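Local coordinates for protein probable endonuclease 4 (Thermotoga maritima, PDB 4HNO) that probably cleaves phosphodiester bonds at apurinic or apyrimidinic sites in damaged DNA, leaving a 3'-hydroxyl and a 5'-terminal sugar phosphate, as a metal-dependent endonuclease of base excision repair, at residues A[51-54]-A[55-59]; A[82-85]-A[86-89]; A[239-243]-A[244-248]. All coordinates share one frame; numbering follows the deposited sequence. Where two conformers were deposited one is given.

Interaction 1. Residues A[51-54]-A[55-59]; sequences AATK and FKREM
Arg57 N donates to Thr53 O at 2.9 Å, and Phe55, Lys56 and Glu58 reach back in the same way to Ala51, Ala52 and Lys54: four successive i to i+4 bonds of a regular alpha-helix. Farther out, Lys54 NZ and Arg57 NH2 converge on a sulfate ion, probably from the crystallisation liquor, and each forms a salt bridge with that anion. In the conformer given, Arg57 bends at chi3 (65°), which brings NH2 to 3.3 Å from Lys54 CG. Lys54 CA lies under one face of the guanidinium, toward its rim, and the extended lysine chain runs obliquely across the arginine. This helix, 49-61, is the crossover of a beta-alpha-beta unit between strands 31-34 and 69-72 of the TIM barrel. Thr53 turns its hydroxyl back along the same helix to Asp49 O. On the buried side, Phe55 CB packs 3.4 Å from Ala51 O, and the first torsion, with CG opposite the backbone N (chi1 172°), sends the ring away from residues 51-54. Met59 CG covers one face of that ring near its rim, while Phe32 of strand 31-34 and Leu104 of helix 84-104 also touch the phenyl group.

Interaction 2. Residues A[82-85]-A[86-89]; sequences PKDD and IWQK
Asp85, Ile86 and Asp84 bury the most surface where residues 82-85 turn into 86-89, and each takes part in a different way. Asp84 does so through its side chain: Gln88 NE2 donates to Asp84 OD2 over 2.8 Å in a nearly straight bond. The carboxylate oxygen lies almost in the plane of the amide, whereas the donor reaches it on the syn side and 25° out of the carboxylate plane, and the carboxylate and amide planes are turned 51° apart. With CG opposite the backbone N (chi1 -179°), Asp84 is swung over to meet Gln88, whose CG also packs 3.4 Å from Asp84 O. That carbonyl accepts Gln88 N as well, making a second link between the same two residues, one in the backbone and one between side chains.

Asp85 contributes mainly through its backbone. Its O receives Lys89 N at 3.0 Å, and Lys89 CG lies 3.3 Å from the same oxygen. In the conformer given, Asp85 OD2 and Lys89 NZ are 5.8 Å apart, too far for contact.

Ile86 supplies the apolar part, its CD1 packing 4.1 Å from Lys83 CB. Lys83 holds the N-cap position, and its carbonyl opens the helical bonding by accepting Trp87 N. An acidic pair in the first turn is consistent with a favourable interaction with the helix dipole.

Helix 84-104 joins strands 69-72 and 108-115 in a beta-alpha-beta unit of the barrel. At its exposed start, Trp87 gives NE1 to Arg127 O and touches Arg130, docking this end against the next helix, 121-136.

Interaction 3. Residues A[239-243]-A[244-248]; sequences GFIGE and EGFAV
At the N-terminal end of helix 242-250, Ile241 of the preceding loop packs onto Phe246 of the helix. Ile241 CG2 sits over the middle of the Phe246 phenyl ring in a CH-pi contact, 3.6 Å from the centroid and only 10° from the ring normal. With CG1 placed opposite the carbonyl carbon (chi1 -61°), the other branch, CG2, is directed onto the ring, while CD1 reaches out to the rim and lies 4.1 Å from Phe246 CZ.

Gly242 follows with a positive phi of 79°, a value that glycine adopts readily, and its carbonyl accepts Phe246 N in a nearly straight bond of 3.0 Å. The same oxygen lies 3.3 Å from Phe246 CD1, so the aromatic side chain packs against the carbonyl that holds its own backbone. Glu243 O then receives Ala247 N, whereas the preceding link, from Gly245 N to Ile241 O, is weak. Gly245 comes close to that carbonyl, its CA making a CA-H...O contact with Ile241 O at 3.2 Å.

Within the TIM barrel this element follows strand 233-234, and Phe246 packs against Leu219 and Asp221 of strand 214-222. Asp221 also fixes the loop through its carboxylate, OD1 accepting Ile241 N and OD2 accepting Gly242 N. Ile241 touches Phe186 of helix 182-187, and its side chain lies about 8 Å from that of Asp181, a metal ligand. In the conformer given, Glu243 OE2 forms a salt bridge with Lys277 of helix 268-284, and Ile281 of that helix touches Ala247.

Overall arrangement
From the N terminus the three contacts come in series, without nesting or crossing, and each is closed locally between adjoining segments. Interaction 1 lies within helix 49-61, between strands 31-34 and 69-72. Interaction 2 follows at the start of helix 84-104, in the next beta-alpha-beta unit; the far end of that helix packs against interaction 1, although the two contact centres are 34 Å apart. Much later, interaction 3 opens helix 242-250; its loop meets strand 214-222 and helix 182-187, while the helix itself packs on helix 268-284. It lies across the chain's centre from interaction 2, and the three contacts lie in separate parts of one barrel, none touching another.

Interaction 1. Residues A[51-54]-A[55-59]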
# COMPACT_ATOMS: atom_id res chain seq x y z
N ALA A 51 -10.36 -20.36 10.19
CA ALA A 51 -9.42 -19.25 10.28
C ALA A 51 -10.07 -17.93 9.91
O ALA A 51 -9.82 -16.89 10.55
CB ALA A 51 -8.21 -19.51 9.39
N ALA A 52 -10.89 -17.93 8.86
CA ALA A 52 -11.55 -16.72 8.43
C ALA A 52 -12.55 -16.25 9.48
O ALA A 52 -12.66 -15.06 9.76
CB ALA A 52 -12.22 -16.92 7.09
N THR A 53 -13.30 -17.19 10.06
CA THR A 53 -14.26 -16.82 11.08
C THR A 53 -13.56 -16.23 12.30
O THR A 53 -14.00 -15.24 12.86
CB THR A 53 -15.08 -18.05 11.47
OG1 THR A 53 -15.82 -18.47 10.32
CG2 THR A 53 -16.01 -17.75 12.61
N LYS A 54 -12.47 -16.85 12.72
CA LYS A 54 -11.75 -16.36 13.89
C LYS A 54 -11.20 -14.95 13.63
O LYS A 54 -11.21 -14.10 14.51
CB LYS A 54 -10.65 -17.33 14.30
CG LYS A 54 -10.11 -17.04 15.67
CD LYS A 54 -9.27 -18.18 16.21
CE LYS A 54 -8.70 -17.84 17.58
NZ LYS A 54 -7.82 -18.92 18.10
N PHE A 55 -10.68 -14.73 12.43
CA PHE A 55 -10.21 -13.41 12.05
C PHE A 55 -11.33 -12.37 12.16
O PHE A 55 -11.15 -11.31 12.76
CB PHE A 55 -9.63 -13.45 10.64
CG PHE A 55 -9.29 -12.09 10.09
CD1 PHE A 55 -8.22 -11.38 10.58
CD2 PHE A 55 -10.05 -11.53 9.09
CE1 PHE A 55 -7.90 -10.13 10.08
CE2 PHE A 55 -9.75 -10.29 8.59
CZ PHE A 55 -8.69 -9.59 9.08
N LYS A 56 -12.49 -12.69 11.60
CA LYS A 56 -13.61 -11.76 11.67
C LYS A 56 -14.04 -11.53 13.12
O LYS A 56 -14.41 -10.42 13.49
CB LYS A 56 -14.79 -12.27 10.85
CG LYS A 56 -14.51 -12.23 9.36
CD LYS A 56 -15.57 -12.95 8.58
CE LYS A 56 -15.27 -12.89 7.09
NZ LYS A 56 -16.28 -13.65 6.36
N ARG A 57 -14.01 -12.58 13.93
CA ARG A 57 -14.40 -12.46 15.33
C ARG A 57 -13.47 -11.48 16.06
O ARG A 57 -13.91 -10.63 16.81
CB ARG A 57 -14.37 -13.83 15.98
CG ARG A 57 -14.98 -13.83 17.35
CD ARG A 57 -15.15 -15.18 17.90
NE ARG A 57 -13.90 -15.90 18.15
CZ ARG A 57 -13.58 -17.07 17.60
NH1 ARG A 57 -14.35 -17.64 16.69
NH2 ARG A 57 -12.43 -17.65 17.93
N GLU A 58 -12.17 -11.63 15.82
CA GLU A 58 -11.19 -10.76 16.44
C GLU A 58 -11.27 -9.32 15.94
O GLU A 58 -11.06 -8.39 16.69
CB GLU A 58 -9.80 -11.36 16.26
CG GLU A 58 -9.58 -12.61 17.10
CD GLU A 58 -9.44 -12.31 18.58
OE1 GLU A 58 -8.79 -11.32 18.95
OE2 GLU A 58 -10.00 -13.07 19.39
N MET A 59 -11.57 -9.15 14.65
CA MET A 59 -11.81 -7.83 14.11
C MET A 59 -12.95 -7.15 14.86
O MET A 59 -12.89 -5.96 15.19
CB MET A 59 -12.14 -7.89 12.62
CG MET A 59 -10.95 -8.20 11.75
SD MET A 59 -9.81 -6.81 11.57
CE MET A 59 -10.75 -5.77 10.46

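Interaction 2. Residues A[82-85]-A[86-89]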
# COMPACT_ATOMS: atom_id res chain seq x y z
N PRO A 82 6.96 -9.05 -19.56
CA PRO A 82 6.92 -9.39 -20.98
C PRO A 82 7.05 -10.90 -21.22
O PRO A 82 7.12 -11.31 -22.37
CB PRO A 82 8.14 -8.65 -21.54
CG PRO A 82 9.11 -8.69 -20.41
CD PRO A 82 8.27 -8.51 -19.16
N LYS A 83 7.12 -11.68 -20.15
CA LYS A 83 7.15 -13.13 -20.23
C LYS A 83 5.75 -13.65 -20.00
O LYS A 83 5.17 -13.49 -18.94
CB LYS A 83 8.11 -13.71 -19.19
CG LYS A 83 9.49 -13.05 -19.18
CD LYS A 83 10.18 -12.99 -20.53
CE LYS A 83 11.51 -12.24 -20.45
NZ LYS A 83 12.37 -12.67 -19.31
N ASP A 84 5.18 -14.28 -21.01
CA ASP A 84 3.79 -14.69 -20.90
C ASP A 84 3.54 -15.67 -19.76
O ASP A 84 2.48 -15.63 -19.16
CB ASP A 84 3.33 -15.28 -22.22
CG ASP A 84 1.89 -15.69 -22.17
OD1 ASP A 84 1.03 -14.80 -22.00
OD2 ASP A 84 1.60 -16.90 -22.26
N ASP A 85 4.50 -16.56 -19.50
CA ASP A 85 4.39 -17.47 -18.35
C ASP A 85 4.11 -16.69 -17.08
O ASP A 85 3.14 -16.98 -16.36
CB ASP A 85 5.71 -18.26 -18.14
CG ASP A 85 5.88 -19.41 -19.11
OD1 ASP A 85 5.06 -19.54 -20.04
OD2 ASP A 85 6.87 -20.16 -18.93
N ILE A 86 5.00 -15.74 -16.81
CA ILE A 86 4.93 -14.94 -15.60
C ILE A 86 3.63 -14.14 -15.60
O ILE A 86 2.94 -14.05 -14.57
CB ILE A 86 6.16 -14.02 -15.44
CG1 ILE A 86 7.44 -14.84 -15.21
CG2 ILE A 86 5.96 -13.07 -14.30
CD1 ILE A 86 8.71 -14.00 -15.11
N TRP A 87 3.26 -13.56 -16.73
CA TRP A 87 2.03 -12.78 -16.79
C TRP A 87 0.81 -13.64 -16.43
O TRP A 87 -0.01 -13.26 -15.60
CB TRP A 87 1.90 -12.14 -18.17
CG TRP A 87 0.74 -11.20 -18.26
CD1 TRP A 87 0.74 -9.89 -17.95
CD2 TRP A 87 -0.59 -11.53 -18.64
NE1 TRP A 87 -0.51 -9.37 -18.11
CE2 TRP A 87 -1.35 -10.36 -18.54
CE3 TRP A 87 -1.21 -12.70 -19.08
CZ2 TRP A 87 -2.70 -10.31 -18.87
CZ3 TRP A 87 -2.55 -12.66 -19.38
CH2 TRP A 87 -3.28 -11.47 -19.28
N GLN A 88 0.68 -14.80 -17.08
CA GLN A 88 -0.47 -15.66 -16.81
C GLN A 88 -0.52 -16.13 -15.37
O GLN A 88 -1.57 -16.12 -14.74
CB GLN A 88 -0.47 -16.88 -17.71
CG GLN A 88 -0.81 -16.60 -19.17
CD GLN A 88 -1.19 -17.90 -19.85
OE1 GLN A 88 -2.05 -18.62 -19.37
NE2 GLN A 88 -0.54 -18.22 -20.95
N LYS A 89 0.62 -16.58 -14.85
CA LYS A 89 0.65 -17.06 -13.49
C LYS A 89 0.35 -15.93 -12.50
O LYS A 89 -0.27 -16.15 -11.46
CB LYS A 89 1.98 -17.73 -13.20
CG LYS A 89 2.19 -19.02 -14.00
CD LYS A 89 3.60 -19.55 -13.81
CE LYS A 89 4.02 -20.69 -14.76
NZ LYS A 89 3.06 -21.77 -14.93

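Interaction 3. Residues A[239-243]-A[244-248]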
# COMPACT_ATOMS: atom_id res chain seq x y z
N GLY A 239 15.38 9.15 8.80
CA GLY A 239 15.86 9.26 7.43
C GLY A 239 15.78 10.67 6.88
O GLY A 239 15.73 11.66 7.61
N PHE A 240 15.81 10.76 5.56
CA PHE A 240 15.89 12.04 4.88
C PHE A 240 14.57 12.79 4.79
O PHE A 240 14.58 13.99 4.45
CB PHE A 240 16.57 11.91 3.53
CG PHE A 240 18.06 11.72 3.62
CD1 PHE A 240 18.62 10.45 3.59
CD2 PHE A 240 18.90 12.81 3.74
CE1 PHE A 240 20.00 10.27 3.66
CE2 PHE A 240 20.27 12.64 3.83
CZ PHE A 240 20.82 11.37 3.78
N ILE A 241 13.46 12.14 5.10
CA ILE A 241 12.22 12.89 5.28
C ILE A 241 12.26 13.54 6.67
O ILE A 241 12.13 14.76 6.81
CB ILE A 241 10.97 12.02 5.04
CG1 ILE A 241 10.98 11.51 3.60
CG2 ILE A 241 9.72 12.82 5.36
CD1 ILE A 241 9.91 10.50 3.28
N GLY A 242 12.50 12.72 7.68
CA GLY A 242 12.85 13.22 8.99
C GLY A 242 11.66 13.71 9.80
O GLY A 242 10.53 13.75 9.34
N GLU A 243 11.94 14.10 11.03
CA GLU A 243 10.88 14.61 11.88
C GLU A 243 10.28 15.88 11.29
O GLU A 243 9.07 16.05 11.29
CB GLU A 243 11.37 14.86 13.31
CG GLU A 243 11.81 13.61 14.05
CD GLU A 243 12.05 13.86 15.53
OE1 GLU A 243 11.99 15.04 15.95
OE2 GLU A 243 12.30 12.89 16.27
N GLU A 244 11.13 16.77 10.78
CA GLU A 244 10.63 18.02 10.25
C GLU A 244 9.79 17.80 8.99
O GLU A 244 8.79 18.47 8.78
CB GLU A 244 11.79 18.99 9.96
CG GLU A 244 12.59 19.35 11.22
CD GLU A 244 13.43 20.60 11.09
OE1 GLU A 244 13.50 21.18 9.98
OE2 GLU A 244 14.00 21.01 12.11
N GLY A 245 10.22 16.88 8.14
CA GLY A 245 9.48 16.60 6.93
C GLY A 245 8.14 15.95 7.20
O GLY A 245 7.12 16.33 6.62
N PHE A 246 8.13 14.96 8.09
CA PHE A 246 6.87 14.35 8.43
C PHE A 246 5.94 15.34 9.13
O PHE A 246 4.73 15.29 8.91
CB PHE A 246 7.06 13.07 9.25
CG PHE A 246 7.38 11.87 8.40
CD1 PHE A 246 8.59 11.23 8.52
CD2 PHE A 246 6.49 11.42 7.46
CE1 PHE A 246 8.91 10.14 7.72
CE2 PHE A 246 6.80 10.34 6.64
CZ PHE A 246 8.01 9.71 6.78
N ALA A 247 6.47 16.27 9.92
CA ALA A 247 5.61 17.27 10.53
C ALA A 247 4.87 18.07 9.47
O ALA A 247 3.71 18.38 9.64
CB ALA A 247 6.42 18.17 11.44
N VAL A 248 5.55 18.44 8.39
CA VAL A 248 4.89 19.14 7.29
C VAL A 248 3.78 18.27 6.68
O VAL A 248 2.64 18.69 6.53
CB VAL A 248 5.92 19.56 6.23
CG1 VAL A 248 5.23 20.09 4.99
CG2 VAL A 248 6.89 20.59 6.80